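PDB 4GS5: acyl-CoA synthetase (AMP-forming)/AMP-acid ligase II-like protein from Dyadobacter fermentans, which probably activates fatty acids, perhaps of medium chain length, with ATP and joins them to coenzyme A, as in other AMP-forming acyl-CoA ligases. Local coordinates for residues G145-D148 with R149-K152; N302-P305 with E306-E310. All coordinates share one frame; numbering follows the deposited sequence.

Contact 1: residues G145-D148 with R149-K152; sequences GQVD and RLGK
R149 reaches back over the residue three places before it, laying its guanidinium across the aliphatic part of Q146. In this conformer, one of two deposited for R149, the chain bends at the CB-CG bond (chi2 64°) and the charged group returns along the turn instead of running straight outward. One guanidinium face then receives Q146 CG, 3.6 Å from R149 NH2 and displaced toward the rim of the group. The carbonyl of G145 comes to the edge instead, close to the guanidinium plane, with G145 O 3.0 Å from R149 NH2. The side chain is thus met by carbon over a face and by oxygen at an edge, although the second conformer makes both meetings provisional.

Beneath it the backbone winds as a 3-10 turn, each bond spanning three residues. R149 N donates to Q146 O at 2.9 Å, L150 N to V147 O at 3.2 Å, and G151 N to D148 O at 2.9 Å. D148 takes part mainly through its backbone: the bond from its CA to CB leads away from R149-K152 overall, although D148 CB still lies 3.5 Å from R149 N. On another side of the turn, L150 CG stands beside its own backbone N (chi1 -64°), which brings it to 3.3 Å from V147 O, and L150 CD1 meets V147 CG2 at 4.1 Å. G151, with its positive phi, then ends the winding.

V147 and L150 turn the buried side of the segment toward helix 131-139, where I137 touches both, and M173 also meets both. L150 further rests on V127 and M129 of strand 126-129. The turn thus brings the chain from helix 131-139 into strand 153-155, which runs parallel to strand 126-129.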
loop_
_atom_site.group_PDB
_atom_site.type_symbol
_atom_site.label_atom_id
_atom_site.label_comp_id
_atom_site.label_asym_id
_atom_site.label_seq_id
_atom_site.Cartn_x
_atom_site.Cartn_y
_atom_site.Cartn_z
ATOM N N GLY A 145 -3.386 -17.569 21.289
ATOM C CA GLY A 145 -3.182 -19.000 21.128
ATOM C C GLY A 145 -4.001 -19.596 19.998
ATOM O O GLY A 145 -3.768 -20.735 19.583
ATOM N N GLN A 146 -4.966 -18.825 19.500
ATOM C CA GLN A 146 -5.849 -19.294 18.436
ATOM C C GLN A 146 -5.600 -18.589 17.110
ATOM O O GLN A 146 -6.389 -18.740 16.184
ATOM C CB GLN A 146 -7.322 -19.094 18.823
ATOM C CG GLN A 146 -7.820 -19.998 19.933
ATOM C CD GLN A 146 -7.247 -19.631 21.284
ATOM O OE1 GLN A 146 -7.605 -18.601 21.865
ATOM N NE2 GLN A 146 -6.351 -20.471 21.795
ATOM N N VAL A 147 -4.517 -17.820 17.005
ATOM C CA VAL A 147 -4.255 -17.076 15.769
ATOM C C VAL A 147 -4.222 -17.981 14.521
ATOM O O VAL A 147 -4.610 -17.561 13.425
ATOM C CB VAL A 147 -2.963 -16.243 15.859
ATOM C CG1 VAL A 147 -1.748 -17.148 15.981
ATOM C CG2 VAL A 147 -2.836 -15.322 14.653
ATOM N N ASP A 148 -3.778 -19.223 14.685
ATOM C CA ASP A 148 -3.706 -20.130 13.543
ATOM C C ASP A 148 -5.091 -20.624 13.063
ATOM O O ASP A 148 -5.236 -21.060 11.922
ATOM C CB ASP A 148 -2.712 -21.268 13.802
ATOM C CG ASP A 148 -1.261 -20.794 13.715
ATOM O OD1 ASP A 148 -1.024 -19.675 13.210
ATOM O OD2 ASP A 148 -0.351 -21.528 14.134
ATOM N N ARG A 149 -6.108 -20.505 13.914
ATOM C CA ARG A 149 -7.470 -20.845 13.521
ATOM C C ARG A 149 -7.980 -19.938 12.394
ATOM O O ARG A 149 -9.047 -20.173 11.823
ATOM C CB ARG A 149 -8.409 -20.786 14.725
ATOM C CG ARG A 149 -8.579 -22.111 15.477
ATOM C CD ARG A 149 -7.288 -22.598 16.117
ATOM N NE ARG A 149 -7.547 -23.431 17.293
ATOM C CZ ARG A 149 -6.802 -23.414 18.394
ATOM N NH1 ARG A 149 -7.106 -24.193 19.421
ATOM N NH2 ARG A 149 -5.751 -22.615 18.469
ATOM N N LEU A 150 -7.225 -18.889 12.083
ATOM C CA LEU A 150 -7.554 -18.039 10.933
ATOM C C LEU A 150 -7.327 -18.765 9.597
ATOM O O LEU A 150 -7.895 -18.368 8.573
ATOM C CB LEU A 150 -6.756 -16.739 10.961
ATOM C CG LEU A 150 -7.019 -15.794 12.143
ATOM C CD1 LEU A 150 -6.027 -14.631 12.135
ATOM C CD2 LEU A 150 -8.449 -15.274 12.125
ATOM N N GLY A 151 -6.510 -19.826 9.610
ATOM C CA GLY A 151 -6.216 -20.589 8.394
ATOM C C GLY A 151 -5.185 -19.929 7.482
ATOM O O GLY A 151 -4.035 -20.382 7.355
ATOM N N LYS A 152 -5.596 -18.859 6.816
ATOM C CA LYS A 152 -4.672 -18.109 5.968
ATOM C C LYS A 152 -5.141 -16.660 5.910
ATOM O O LYS A 152 -6.341 -16.403 5.794
ATOM C CB LYS A 152 -4.513 -18.790 4.595
ATOM C CG LYS A 152 -4.953 -18.041 3.380
ATOM C CD LYS A 152 -4.385 -18.657 2.062
ATOM C CE LYS A 152 -4.222 -20.157 2.104
ATOM N NZ LYS A 152 -4.006 -20.693 0.709
#

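Contact 2: residues N302-P305 with E306-E310; sequences NAMP and EALTE
T309 grips the carbonyl of P305 twice, through its backbone and its hydroxyl. T309 N donates to P305 O at 3.0 Å in a nearly straight bond (165° at the hydrogen), approaching almost in line with the carbonyl. T309 OG1 gives the second bond to P305 O, at 3.2 Å, coming from well above the carbonyl plane. The hydroxyl can do this because it lies beside its own backbone N (chi1 -58°), so both donors face the same acceptor. P305 O is also 3.0 Å from L308 N.

The selenomethionine M304 covers the hydroxyl. Its chain runs out from CB and bends at its last torsion, which carries CE against T309 in an oblique crossing: M304 CE lies 3.3 Å from T309 OG1 and 3.5 Å from T309 CA, the latter tighter than usual for two carbons. With an alanine at T309, P305 O would probably lose its second donor, and the M304 methyl would be left with less to lie against and more room to turn. Alongside, the P305 ring and L308 point the same way, P305 CG resting on L308 CB at 3.7 Å. M304 CE reaches L308 more loosely, 4.4 Å from its CG.

Beyond the segments, F331 of strand 329-332 touches both M304 and T309, joining this helix start to the neighbouring strand. The arrangement is a helix N-terminus with proline at the N-cap: the cap residue's carbonyl accepts the first i to i+4 bond of helix 306-319, reinforced here by a threonine hydroxyl.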
loop_
_atom_site.group_PDB
_atom_site.type_symbol
_atom_site.label_atom_id
_atom_site.label_comp_id
_atom_site.label_asym_id
_atom_site.label_seq_id
_atom_site.Cartn_x
_atom_site.Cartn_y
_atom_site.Cartn_z
ATOM N N ASN A 302 21.748 31.851 0.328
ATOM C CA ASN A 302 22.714 32.843 0.808
ATOM C C ASN A 302 24.144 32.310 0.813
ATOM O O ASN A 302 24.381 31.149 1.151
ATOM C CB ASN A 302 22.346 33.348 2.207
ATOM C CG ASN A 302 20.986 34.008 2.250
ATOM O OD1 ASN A 302 20.625 34.774 1.353
ATOM N ND2 ASN A 302 20.215 33.711 3.293
ATOM N N ALA A 303 25.097 33.164 0.446
ATOM C CA ALA A 303 26.498 32.759 0.392
ATOM C C ALA A 303 27.043 32.454 1.781
ATOM O O ALA A 303 26.525 32.944 2.785
ATOM C CB ALA A 303 27.346 33.835 -0.287
HETATM N N MSE A 304 28.085 31.631 1.828
HETATM C CA MSE A 304 28.784 31.341 3.074
HETATM C C MSE A 304 30.259 31.653 2.872
HETATM O O MSE A 304 30.744 31.646 1.738
HETATM C CB MSE A 304 28.625 29.869 3.463
HETATM C CG MSE A 304 27.222 29.315 3.320
HETATM SE SE MSE A 304 27.071 27.527 4.117
HETATM C CE MSE A 304 28.828 26.846 3.693
ATOM N N PRO A 305 30.981 31.918 3.971
ATOM C CA PRO A 305 32.424 32.183 3.889
ATOM C C PRO A 305 33.179 30.939 3.421
ATOM O O PRO A 305 32.811 29.818 3.796
ATOM C CB PRO A 305 32.802 32.535 5.332
ATOM C CG PRO A 305 31.759 31.869 6.166
ATOM C CD PRO A 305 30.492 31.908 5.361
ATOM N N GLU A 306 34.208 31.140 2.603
ATOM C CA GLU A 306 34.967 30.033 2.028
ATOM C C GLU A 306 35.380 29.010 3.092
ATOM O O GLU A 306 35.329 27.799 2.858
ATOM C CB GLU A 306 36.200 30.558 1.279
ATOM C CG GLU A 306 36.955 29.500 0.476
ATOM C CD GLU A 306 38.226 30.034 -0.191
ATOM O OE1 GLU A 306 38.428 31.272 -0.222
ATOM O OE2 GLU A 306 39.031 29.210 -0.683
ATOM N N ALA A 307 35.780 29.509 4.259
ATOM C CA ALA A 307 36.246 28.662 5.355
ATOM C C ALA A 307 35.177 27.674 5.803
ATOM O O ALA A 307 35.447 26.478 5.954
ATOM C CB ALA A 307 36.695 29.521 6.529
ATOM N N LEU A 308 33.966 28.185 6.017
ATOM C CA LEU A 308 32.852 27.360 6.471
ATOM C C LEU A 308 32.406 26.409 5.366
ATOM O O LEU A 308 32.036 25.271 5.635
ATOM C CB LEU A 308 31.687 28.230 6.945
ATOM C CG LEU A 308 30.567 27.520 7.709
ATOM C CD1 LEU A 308 31.136 26.615 8.783
ATOM C CD2 LEU A 308 29.615 28.530 8.322
ATOM N N THR A 309 32.463 26.870 4.122
ATOM C CA THR A 309 32.130 26.018 2.989
ATOM C C THR A 309 33.074 24.812 2.915
ATOM O O THR A 309 32.641 23.693 2.631
ATOM C CB THR A 309 32.161 26.802 1.666
ATOM O OG1 THR A 309 31.243 27.900 1.750
ATOM C CG2 THR A 309 31.756 25.906 0.509
ATOM N N GLU A 310 34.354 25.051 3.184
ATOM C CA GLU A 310 35.360 23.991 3.235
ATOM C C GLU A 310 35.110 22.993 4.368
ATOM O O GLU A 310 35.197 21.778 4.159
ATOM C CB GLU A 310 36.765 24.584 3.360
ATOM C CG GLU A 310 37.416 24.905 2.026
ATOM C CD GLU A 310 38.747 25.642 2.172
ATOM O OE1 GLU A 310 39.278 25.734 3.305
ATOM O OE2 GLU A 310 39.260 26.136 1.146
#

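Overall arrangement
Contacts 1 and 2 belong to distant parts of the chain, their centres 62 Å apart and their nearest atoms about 53 Å apart, on opposite sides of the chain's centre. Both are local, joining residues a few places apart; contact 1 is a 3-10 segment on the way from helix 131-139 to strand 153-155, whereas contact 2 opens helix 306-319. Contact 1 lies in the larger N-terminal portion, with a centre 24 Å from that of the chain; contact 2 lies 43 Å out, in the C-terminal portion. In relatives, these two portions form the active site between them and reorient during catalysis.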